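Local coordinates for protein GTPase HflX (Sulfolobus solfataricus P2, PDB 2QTF) that hydrolyses GTP, for which it is specific, and associates with the 50S ribosomal subunit, possibly acting in protein synthesis or ribosome biogenesis, at residues A[2-8]-A[57-63]; A[262-266]-A[278-282]; A[223-228]-A[348-353]. All coordinates share one frame; numbering follows the deposited sequence.

Contact 1: A[2-8]-A[57-63]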
loop_
_atom_site.group_PDB
_atom_site.type_symbol
_atom_site.label_atom_id
_atom_site.label_comp_id
_atom_site.label_asym_id
_atom_site.label_seq_id
_atom_site.Cartn_x
_atom_site.Cartn_y
_atom_site.Cartn_z
ATOM N N LYS A 2 11.739 11.812 1.579
ATOM C CA LYS A 2 10.996 12.828 0.750
ATOM C C LYS A 2 9.886 13.390 1.553
ATOM O O LYS A 2 9.206 12.661 2.241
ATOM C CB LYS A 2 10.481 12.263 -0.592
ATOM C CG LYS A 2 11.574 11.442 -1.339
ATOM C CD LYS A 2 11.237 11.139 -2.803
ATOM C CE LYS A 2 10.540 9.835 -2.967
ATOM N NZ LYS A 2 10.109 9.637 -4.455
ATOM N N THR A 3 9.668 14.710 1.435
ATOM C CA THR A 3 8.714 15.420 2.265
ATOM C C THR A 3 7.561 15.757 1.331
ATOM O O THR A 3 7.779 16.072 0.157
ATOM C CB THR A 3 9.337 16.754 2.781
ATOM O OG1 THR A 3 10.031 17.329 1.676
ATOM C CG2 THR A 3 10.470 16.446 3.861
ATOM N N ALA A 4 6.335 15.694 1.845
ATOM C CA ALA A 4 5.213 16.050 0.965
ATOM C C ALA A 4 4.345 17.078 1.681
ATOM O O ALA A 4 4.200 17.007 2.940
ATOM C CB ALA A 4 4.367 14.816 0.613
ATOM N N ALA A 5 3.753 17.974 0.890
ATOM C CA ALA A 5 2.592 18.761 1.319
ATOM C C ALA A 5 1.330 18.001 0.811
ATOM O O ALA A 5 1.241 17.755 -0.404
ATOM C CB ALA A 5 2.628 20.219 0.645
ATOM N N LEU A 6 0.391 17.639 1.705
ATOM C CA LEU A 6 -0.782 16.799 1.302
ATOM C C LEU A 6 -2.069 17.652 1.358
ATOM O O LEU A 6 -2.357 18.241 2.387
ATOM C CB LEU A 6 -0.882 15.573 2.227
ATOM C CG LEU A 6 -2.131 14.677 2.112
ATOM C CD1 LEU A 6 -2.159 14.017 0.723
ATOM C CD2 LEU A 6 -2.122 13.642 3.332
ATOM N N PHE A 7 -2.824 17.705 0.268
ATOM C CA PHE A 7 -4.195 18.193 0.287
ATOM C C PHE A 7 -5.170 17.068 0.259
ATOM O O PHE A 7 -5.148 16.230 -0.691
ATOM C CB PHE A 7 -4.444 19.081 -0.958
ATOM C CG PHE A 7 -3.675 20.347 -0.909
ATOM C CD1 PHE A 7 -4.328 21.546 -0.620
ATOM C CD2 PHE A 7 -2.274 20.340 -1.019
ATOM C CE1 PHE A 7 -3.596 22.724 -0.557
ATOM C CE2 PHE A 7 -1.527 21.516 -0.919
ATOM C CZ PHE A 7 -2.220 22.730 -0.685
ATOM N N VAL A 8 -6.067 17.037 1.246
ATOM C CA VAL A 8 -6.975 15.888 1.427
ATOM C C VAL A 8 -8.217 16.312 2.251
ATOM O O VAL A 8 -8.067 17.117 3.169
ATOM C CB VAL A 8 -6.205 14.681 2.157
ATOM C CG1 VAL A 8 -5.722 15.072 3.539
ATOM C CG2 VAL A 8 -7.028 13.401 2.249
ATOM N N ILE A 57 10.186 20.995 0.995
ATOM C CA ILE A 57 8.991 20.222 0.458
ATOM C C ILE A 57 9.419 19.750 -0.899
ATOM O O ILE A 57 9.690 20.572 -1.761
ATOM C CB ILE A 57 7.694 21.089 0.265
ATOM C CG1 ILE A 57 7.255 21.669 1.593
ATOM C CG2 ILE A 57 6.442 20.144 -0.237
ATOM C CD1 ILE A 57 6.151 22.770 1.465
ATOM N N SER A 58 9.569 18.431 -1.071
ATOM C CA SER A 58 9.986 17.916 -2.342
ATOM C C SER A 58 8.819 17.658 -3.252
ATOM O O SER A 58 8.995 17.667 -4.455
ATOM C CB SER A 58 10.850 16.662 -2.210
ATOM O OG SER A 58 10.108 15.618 -1.630
ATOM N N THR A 59 7.617 17.505 -2.703
ATOM C CA THR A 59 6.524 16.971 -3.521
ATOM C C THR A 59 5.160 17.485 -3.074
ATOM O O THR A 59 4.864 17.542 -1.879
ATOM C CB THR A 59 6.503 15.368 -3.457
ATOM O OG1 THR A 59 7.797 14.877 -3.873
ATOM C CG2 THR A 59 5.327 14.713 -4.270
ATOM N N LEU A 60 4.330 17.809 -4.065
ATOM C CA LEU A 60 2.921 18.165 -3.774
ATOM C C LEU A 60 2.028 16.942 -4.015
ATOM O O LEU A 60 2.127 16.335 -5.038
ATOM C CB LEU A 60 2.486 19.283 -4.718
ATOM C CG LEU A 60 1.026 19.699 -4.701
ATOM C CD1 LEU A 60 0.573 20.061 -3.283
ATOM C CD2 LEU A 60 0.820 20.885 -5.751
ATOM N N ILE A 61 1.207 16.563 -3.035
ATOM C CA ILE A 61 0.318 15.446 -3.240
ATOM C C ILE A 61 -1.124 15.902 -3.022
ATOM O O ILE A 61 -1.430 16.463 -1.974
ATOM C CB ILE A 61 0.675 14.229 -2.275
ATOM C CG1 ILE A 61 2.138 13.790 -2.549
ATOM C CG2 ILE A 61 -0.312 13.028 -2.518
ATOM C CD1 ILE A 61 2.656 12.768 -1.503
ATOM N N ILE A 62 -1.967 15.670 -4.019
ATOM C CA ILE A 62 -3.377 16.062 -3.933
ATOM C C ILE A 62 -4.214 14.793 -3.935
ATOM O O ILE A 62 -4.172 13.999 -4.863
ATOM C CB ILE A 62 -3.718 17.047 -5.056
ATOM C CG1 ILE A 62 -2.906 18.403 -4.850
ATOM C CG2 ILE A 62 -5.230 17.297 -5.040
ATOM C CD1 ILE A 62 -2.842 19.217 -6.133
ATOM N N PHE A 63 -4.923 14.542 -2.846
ATOM C CA PHE A 63 -5.681 13.329 -2.792
ATOM C C PHE A 63 -7.020 13.471 -3.499
ATOM O O PHE A 63 -8.023 13.445 -2.836
ATOM C CB PHE A 63 -5.811 12.835 -1.337
ATOM C CG PHE A 63 -6.073 11.348 -1.236
ATOM C CD1 PHE A 63 -5.084 10.405 -1.563
ATOM C CD2 PHE A 63 -7.352 10.885 -0.880
ATOM C CE1 PHE A 63 -5.386 9.007 -1.468
ATOM C CE2 PHE A 63 -7.652 9.518 -0.757
ATOM C CZ PHE A 63 -6.684 8.578 -1.041
#
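Ile61 and Ala4 meet on one face of a four-stranded parallel alpha/beta sheet in the N-terminal region, strand 2-7 lying between 25-31 and 59-62; Val20 of helix 13-22 packs on this Ile61 face and Ile51 of helix 45-52 on the Phe7 face. Bonds alternate: Ala5 N to Thr59 O, Ile61 N to Ala5 O, Phe7 N to Ile61 O and Phe63 N to Phe7 O, the last a straight 2.7 Å. Ile61 CB lies 4.0 Å from Ala5 O and 4.1 Å from Leu6 CD1; the CG2 branch turns to that same methyl, 3.9 Å away. CG1, anti to the carbonyl carbon (chi1 -59°), leads the other way along strand 2-7, passing Ala4 CB at 4.0 Å and carrying CD1 to within 3.4 Å of it, a tight carbon pair. On the other face Phe7 and Leu60 lie across each other, Leu60 CD1 3.5 Å from Phe7 CE2, and Tyr31 stacks on the Phe7 ring. Where strand 59-62 begins, a cluster round Thr3 replaces the regular pattern. Its carbonyl oxygen accepts from both Ser58 OG and Ser58 N, the amide standing above the carbonyl plane, and receives a weak third bond from Thr59 N. Thr3 OG1, also bonded to Glu56 O, accepts a bond at 3.0 Å (N-H...O angle 142°) from the same Ser58 N, which is thus shared between Thr3 O and Thr3 OG1.

Contact 2: A[262-266]-A[278-282]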
loop_
_atom_site.group_PDB
_atom_site.type_symbol
_atom_site.label_atom_id
_atom_site.label_comp_id
_atom_site.label_asym_id
_atom_site.label_seq_id
_atom_site.Cartn_x
_atom_site.Cartn_y
_atom_site.Cartn_z
ATOM N N ILE A 262 1.747 -13.163 6.955
ATOM C CA ILE A 262 1.204 -12.612 8.193
ATOM C C ILE A 262 0.126 -11.657 7.740
ATOM O O ILE A 262 0.442 -10.720 7.032
ATOM C CB ILE A 262 2.277 -11.809 8.981
ATOM C CG1 ILE A 262 3.421 -12.802 9.457
ATOM C CG2 ILE A 262 1.619 -10.896 10.098
ATOM C CD1 ILE A 262 4.740 -12.076 10.065
ATOM N N LEU A 263 -1.125 -11.882 8.212
ATOM C CA LEU A 263 -2.248 -11.003 7.935
ATOM C C LEU A 263 -2.532 -10.134 9.100
ATOM O O LEU A 263 -2.827 -10.585 10.224
ATOM C CB LEU A 263 -3.535 -11.786 7.613
ATOM C CG LEU A 263 -4.819 -10.979 7.420
ATOM C CD1 LEU A 263 -4.772 -10.137 6.115
ATOM C CD2 LEU A 263 -6.033 -12.040 7.283
ATOM N N VAL A 264 -2.429 -8.863 8.833
ATOM C CA VAL A 264 -2.508 -7.858 9.886
ATOM C C VAL A 264 -3.913 -7.275 9.899
ATOM O O VAL A 264 -4.446 -6.900 8.825
ATOM C CB VAL A 264 -1.446 -6.708 9.745
ATOM C CG1 VAL A 264 -1.391 -5.830 10.965
ATOM C CG2 VAL A 264 0.013 -7.220 9.465
ATOM N N ILE A 265 -4.516 -7.196 11.075
ATOM C CA ILE A 265 -5.979 -6.770 11.226
ATOM C C ILE A 265 -6.047 -5.734 12.297
ATOM O O ILE A 265 -5.488 -5.949 13.411
ATOM C CB ILE A 265 -6.917 -7.959 11.611
ATOM C CG1 ILE A 265 -6.734 -9.092 10.591
ATOM C CG2 ILE A 265 -8.410 -7.478 11.607
ATOM C CD1 ILE A 265 -7.349 -8.723 9.087
ATOM N N ASP A 266 -6.631 -4.572 11.964
ATOM C CA ASP A 266 -6.868 -3.548 12.968
ATOM C C ASP A 266 -7.844 -3.978 14.098
ATOM O O ASP A 266 -9.050 -3.957 13.876
ATOM C CB ASP A 266 -7.299 -2.248 12.275
ATOM C CG ASP A 266 -7.378 -1.065 13.218
ATOM O OD1 ASP A 266 -7.379 -1.238 14.486
ATOM O OD2 ASP A 266 -7.459 0.026 12.679
ATOM N N LEU A 278 -12.055 -9.002 7.578
ATOM C CA LEU A 278 -11.625 -10.397 7.414
ATOM C C LEU A 278 -12.243 -11.040 6.273
ATOM O O LEU A 278 -11.599 -11.725 5.521
ATOM C CB LEU A 278 -11.925 -11.235 8.698
ATOM C CG LEU A 278 -11.017 -11.125 9.930
ATOM C CD1 LEU A 278 -11.683 -11.941 10.993
ATOM C CD2 LEU A 278 -9.635 -11.793 9.668
ATOM N N GLN A 279 -13.550 -10.888 6.109
ATOM C CA GLN A 279 -14.116 -11.504 4.909
ATOM C C GLN A 279 -13.515 -10.927 3.629
ATOM O O GLN A 279 -13.198 -11.698 2.752
ATOM C CB GLN A 279 -15.689 -11.419 4.887
ATOM C CG GLN A 279 -16.365 -12.352 5.886
ATOM C CD GLN A 279 -17.766 -11.898 6.172
ATOM O OE1 GLN A 279 -18.095 -10.702 5.959
ATOM N NE2 GLN A 279 -18.609 -12.839 6.705
ATOM N N SER A 280 -13.320 -9.624 3.511
ATOM C CA SER A 280 -12.637 -9.132 2.249
ATOM C C SER A 280 -11.208 -9.559 2.154
ATOM O O SER A 280 -10.731 -9.776 1.062
ATOM C CB SER A 280 -12.551 -7.561 2.102
ATOM O OG SER A 280 -13.809 -7.017 2.500
ATOM N N SER A 281 -10.457 -9.514 3.277
ATOM C CA SER A 281 -8.990 -9.912 3.220
ATOM C C SER A 281 -8.875 -11.283 2.611
ATOM O O SER A 281 -8.055 -11.531 1.687
ATOM C CB SER A 281 -8.356 -9.895 4.627
ATOM O OG SER A 281 -8.396 -8.585 5.143
ATOM N N PHE A 282 -9.672 -12.225 3.129
ATOM C CA PHE A 282 -9.586 -13.612 2.593
ATOM C C PHE A 282 -10.162 -13.803 1.211
ATOM O O PHE A 282 -9.650 -14.604 0.413
ATOM C CB PHE A 282 -10.229 -14.624 3.623
ATOM C CG PHE A 282 -9.350 -14.865 4.869
ATOM C CD1 PHE A 282 -8.108 -15.505 4.720
ATOM C CD2 PHE A 282 -9.715 -14.364 6.103
ATOM C CE1 PHE A 282 -7.237 -15.705 5.824
ATOM C CE2 PHE A 282 -8.852 -14.552 7.217
ATOM C CZ PHE A 282 -7.632 -15.262 7.078
#
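Strand 262-266 and helix segment 278-282 run nearly antiparallel, their axes 10.4 Å apart at closest approach and 154° between their directions, and the gap is filled by side chains alone. Leu263 and Ile265, alternate residues that point to the helix, meet Leu278, Ser281 and Phe282. Ser281 faces the strand directly, while Leu278 and Phe282 leave the helix to the side and bring their ends in. The two methyls of Leu263 divide the work. CG anti to the backbone N (chi1 175°) directs the branch at the helix, and the methyls then part: CD1 lies against Ser281, 3.9 Å from its CB, whereas CD2 reaches the far end of the phenyl ring, 3.6 Å from Phe282 CZ, approaching it obliquely. This is the first half of a beta-alpha-beta crossover in the P-loop GTPase domain: strand 260-266 leads into helix 271-288, which covers the sheet before the chain enters strand 295-300. The side chain of Leu263 touches the P-loop, and Ser280 touches Tyr187, a residue inferred to bind GTP. Nearer the strand's C-terminal end, Ile265 and Leu278 cross at about a right angle. Ile265 CD1 touches Leu278 CD2 at 3.9 Å and also comes within 4.1 Å of Ser281 OG. Buried beside the methyls of Leu263 and Ile265, that hydroxyl is satisfied by a hydrogen bond to Thr277 O of its own helix. Farther out, Leu319 and Ser320 of helix 309-323 touch Leu278, while Ser320 and Leu323 touch Phe282. Phe236 reaches both Leu263 and Ser281, and between the two leucines the closest approach is 4.3 Å, from Leu263 CD2 to Leu278 CD2.

Contact 3: A[223-228]-A[348-353]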
loop_
_atom_site.group_PDB
_atom_site.type_symbol
_atom_site.label_atom_id
_atom_site.label_comp_id
_atom_site.label_asym_id
_atom_site.label_seq_id
_atom_site.Cartn_x
_atom_site.Cartn_y
_atom_site.Cartn_z
ATOM N N ILE A 223 16.285 -15.314 13.711
ATOM C CA ILE A 223 15.540 -15.552 14.916
ATOM C C ILE A 223 16.066 -16.883 15.456
ATOM O O ILE A 223 16.086 -17.842 14.752
ATOM C CB ILE A 223 14.003 -15.621 14.713
ATOM C CG1 ILE A 223 13.502 -14.272 14.165
ATOM C CG2 ILE A 223 13.325 -15.895 16.084
ATOM C CD1 ILE A 223 11.846 -14.250 13.776
ATOM N N ASN A 224 16.621 -16.880 16.671
ATOM C CA ASN A 224 17.361 -18.037 17.151
ATOM C C ASN A 224 18.435 -18.442 16.154
ATOM O O ASN A 224 19.245 -17.631 15.806
ATOM C CB ASN A 224 16.396 -19.187 17.519
ATOM C CG ASN A 224 15.395 -18.759 18.597
ATOM O OD1 ASN A 224 15.770 -17.963 19.519
ATOM N ND2 ASN A 224 14.088 -19.107 18.407
ATOM N N ASN A 225 18.373 -19.634 15.642
ATOM C CA ASN A 225 19.376 -20.096 14.693
ATOM C C ASN A 225 18.825 -20.108 13.259
ATOM O O ASN A 225 19.353 -20.826 12.441
ATOM C CB ASN A 225 19.776 -21.525 15.081
ATOM C CG ASN A 225 18.579 -22.478 15.128
ATOM O OD1 ASN A 225 17.414 -22.067 15.290
ATOM N ND2 ASN A 225 18.862 -23.784 15.001
ATOM N N ARG A 226 17.759 -19.380 12.965
ATOM C CA ARG A 226 17.188 -19.438 11.607
ATOM C C ARG A 226 17.167 -18.081 11.008
ATOM O O ARG A 226 16.940 -17.074 11.715
ATOM C CB ARG A 226 15.771 -19.969 11.613
ATOM C CG ARG A 226 15.767 -21.436 11.865
ATOM C CD ARG A 226 14.369 -21.967 11.714
ATOM N NE ARG A 226 14.300 -23.272 12.373
ATOM C CZ ARG A 226 14.504 -24.414 11.751
ATOM N NH1 ARG A 226 14.762 -24.405 10.446
ATOM N NH2 ARG A 226 14.432 -25.557 12.422
ATOM N N LYS A 227 17.382 -18.033 9.699
ATOM C CA LYS A 227 17.352 -16.773 8.981
ATOM C C LYS A 227 16.001 -16.766 8.232
ATOM O O LYS A 227 15.651 -17.801 7.655
ATOM C CB LYS A 227 18.608 -16.728 8.093
ATOM C CG LYS A 227 18.704 -15.579 7.144
ATOM C CD LYS A 227 20.151 -15.448 6.468
ATOM C CE LYS A 227 20.136 -14.288 5.388
ATOM N NZ LYS A 227 21.370 -14.261 4.503
ATOM N N ILE A 228 15.206 -15.666 8.324
ATOM C CA ILE A 228 13.857 -15.554 7.726
ATOM C C ILE A 228 13.786 -14.296 6.900
ATOM O O ILE A 228 14.262 -13.255 7.371
ATOM C CB ILE A 228 12.738 -15.503 8.816
ATOM C CG1 ILE A 228 12.797 -16.813 9.619
ATOM C CG2 ILE A 228 11.338 -15.293 8.234
ATOM C CD1 ILE A 228 12.816 -16.662 11.130
ATOM N N ILE A 348 6.744 -16.671 14.651
ATOM C CA ILE A 348 7.489 -16.640 13.382
ATOM C C ILE A 348 8.594 -17.671 13.295
ATOM O O ILE A 348 8.731 -18.404 12.307
ATOM C CB ILE A 348 8.055 -15.250 13.160
ATOM C CG1 ILE A 348 6.845 -14.310 12.794
ATOM C CG2 ILE A 348 9.039 -15.274 11.990
ATOM C CD1 ILE A 348 7.253 -12.875 12.890
ATOM N N TYR A 349 9.353 -17.801 14.387
ATOM C CA TYR A 349 10.288 -18.936 14.481
ATOM C C TYR A 349 9.579 -20.297 14.307
ATOM O O TYR A 349 10.040 -21.203 13.593
ATOM C CB TYR A 349 11.078 -18.929 15.862
ATOM C CG TYR A 349 12.122 -20.037 15.876
ATOM C CD1 TYR A 349 13.330 -19.883 15.139
ATOM C CD2 TYR A 349 11.920 -21.183 16.599
ATOM C CE1 TYR A 349 14.309 -20.896 15.138
ATOM C CE2 TYR A 349 12.889 -22.222 16.626
ATOM C CZ TYR A 349 14.066 -22.061 15.896
ATOM O OH TYR A 349 14.992 -23.065 15.903
ATOM N N GLN A 350 8.475 -20.503 14.967
ATOM C CA GLN A 350 7.860 -21.816 14.885
ATOM C C GLN A 350 7.329 -22.048 13.467
ATOM O O GLN A 350 7.331 -23.150 12.953
ATOM C CB GLN A 350 6.659 -21.916 15.810
ATOM C CG GLN A 350 6.889 -21.983 17.360
ATOM C CD GLN A 350 5.587 -21.602 18.171
ATOM O OE1 GLN A 350 4.447 -21.944 17.752
ATOM N NE2 GLN A 350 5.766 -20.867 19.298
ATOM N N LEU A 351 6.837 -20.983 12.827
ATOM C CA LEU A 351 6.352 -21.113 11.418
ATOM C C LEU A 351 7.540 -21.463 10.537
ATOM O O LEU A 351 7.455 -22.332 9.675
ATOM C CB LEU A 351 5.728 -19.759 10.999
ATOM C CG LEU A 351 5.231 -19.545 9.547
ATOM C CD1 LEU A 351 4.320 -20.699 9.112
ATOM C CD2 LEU A 351 4.436 -18.144 9.674
ATOM N N ALA A 352 8.651 -20.793 10.760
ATOM C CA ALA A 352 9.873 -20.951 9.941
ATOM C C ALA A 352 10.426 -22.402 10.085
ATOM O O ALA A 352 10.798 -23.065 9.092
ATOM C CB ALA A 352 10.930 -19.897 10.260
ATOM N N THR A 353 10.342 -22.919 11.301
ATOM C CA THR A 353 10.637 -24.329 11.610
ATOM C C THR A 353 9.643 -25.261 10.922
ATOM O O THR A 353 10.072 -26.195 10.239
ATOM C CB THR A 353 10.578 -24.572 13.159
ATOM O OG1 THR A 353 11.525 -23.672 13.765
ATOM C CG2 THR A 353 10.989 -25.999 13.472
HETATM O O HOH W 1 16.854 -25.925 15.438
#
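Tyr349 has its CG anti to the backbone N (chi1 -175°), which throws the ring off the helix and across the hairpin turn, while Asn225 holds its CG between its own N and carbonyl carbon (chi1 57°), a rotamer that swings its amide toward the phenol. The two meet in a 2.7 Å hydrogen bond from Tyr349 OH to Asn225 OD1, in the carbonyl plane and on a lone pair. Asn224 works differently: its ND2 stands over the ring centre of Tyr349, 3.3 Å above the plane, with amide and ring 80° apart, and the N-H anti to OD1 aims at the ring centre, as in an N-H...pi contact. Its OD1 is bonded to Arg345, which helps to fix the amide's rotation. Ile223 to Arg226 form the type II' turn that joins strands 218-223 and 226-232 as a beta hairpin at the edge of the G domain sheet, and helix 341-355 packs against it. Arg226, extended from CG to NE, crosses Tyr349 on the side of the ring away from Asn224, its CD 3.6 Å from Tyr349 CE1, and lays its guanidinium over Thr353, whose CA is 3.8 Å from the guanidinium plane; Tyr349 CZ lies at the guanidinium's edge. Thr353 OG1, bonded back to Tyr349 O, lies on the ring face opposite Asn224. Below this polar end the contact turns apolar. Ile223 CD1 presses on Ile348 CG2 at 3.5 Å, and Ile228 CG1 meets Ala352 CB at 3.7 Å. A water accepts from Asn225 ND2 and gives Tyr349 OH a weak second bond. The phenol is thus held at its oxygen and on both faces, which should restrict rotation of the ring, and the nearby arginine charge may make the hydroxyl a somewhat stronger donor.

In the fold
Contacts 2 and 3 belong to one G domain and reach the same mixed sheet; contact 2 is nested within the chain between the segments of contact 3. Their centres are about 23 Å apart, yet Ile262 CD1 packs on Ile348 CD1 at 3.9 Å. Contact 1 lies in the separate parallel sheet, its centre about 29 Å from that of contact 2 and about 39 Å from that of contact 3. Side chain to side chain, the inferred GTP site is closest to contact 2: about 4 Å from Ser281 to Tyr187, against about 8 Å from Phe63 to Thr188 and about 11 Å from Ile348 to Ala335. Bound cadmium ions lie about 5 Å from the Lys2 side chain and 10 Å from that of Ser281.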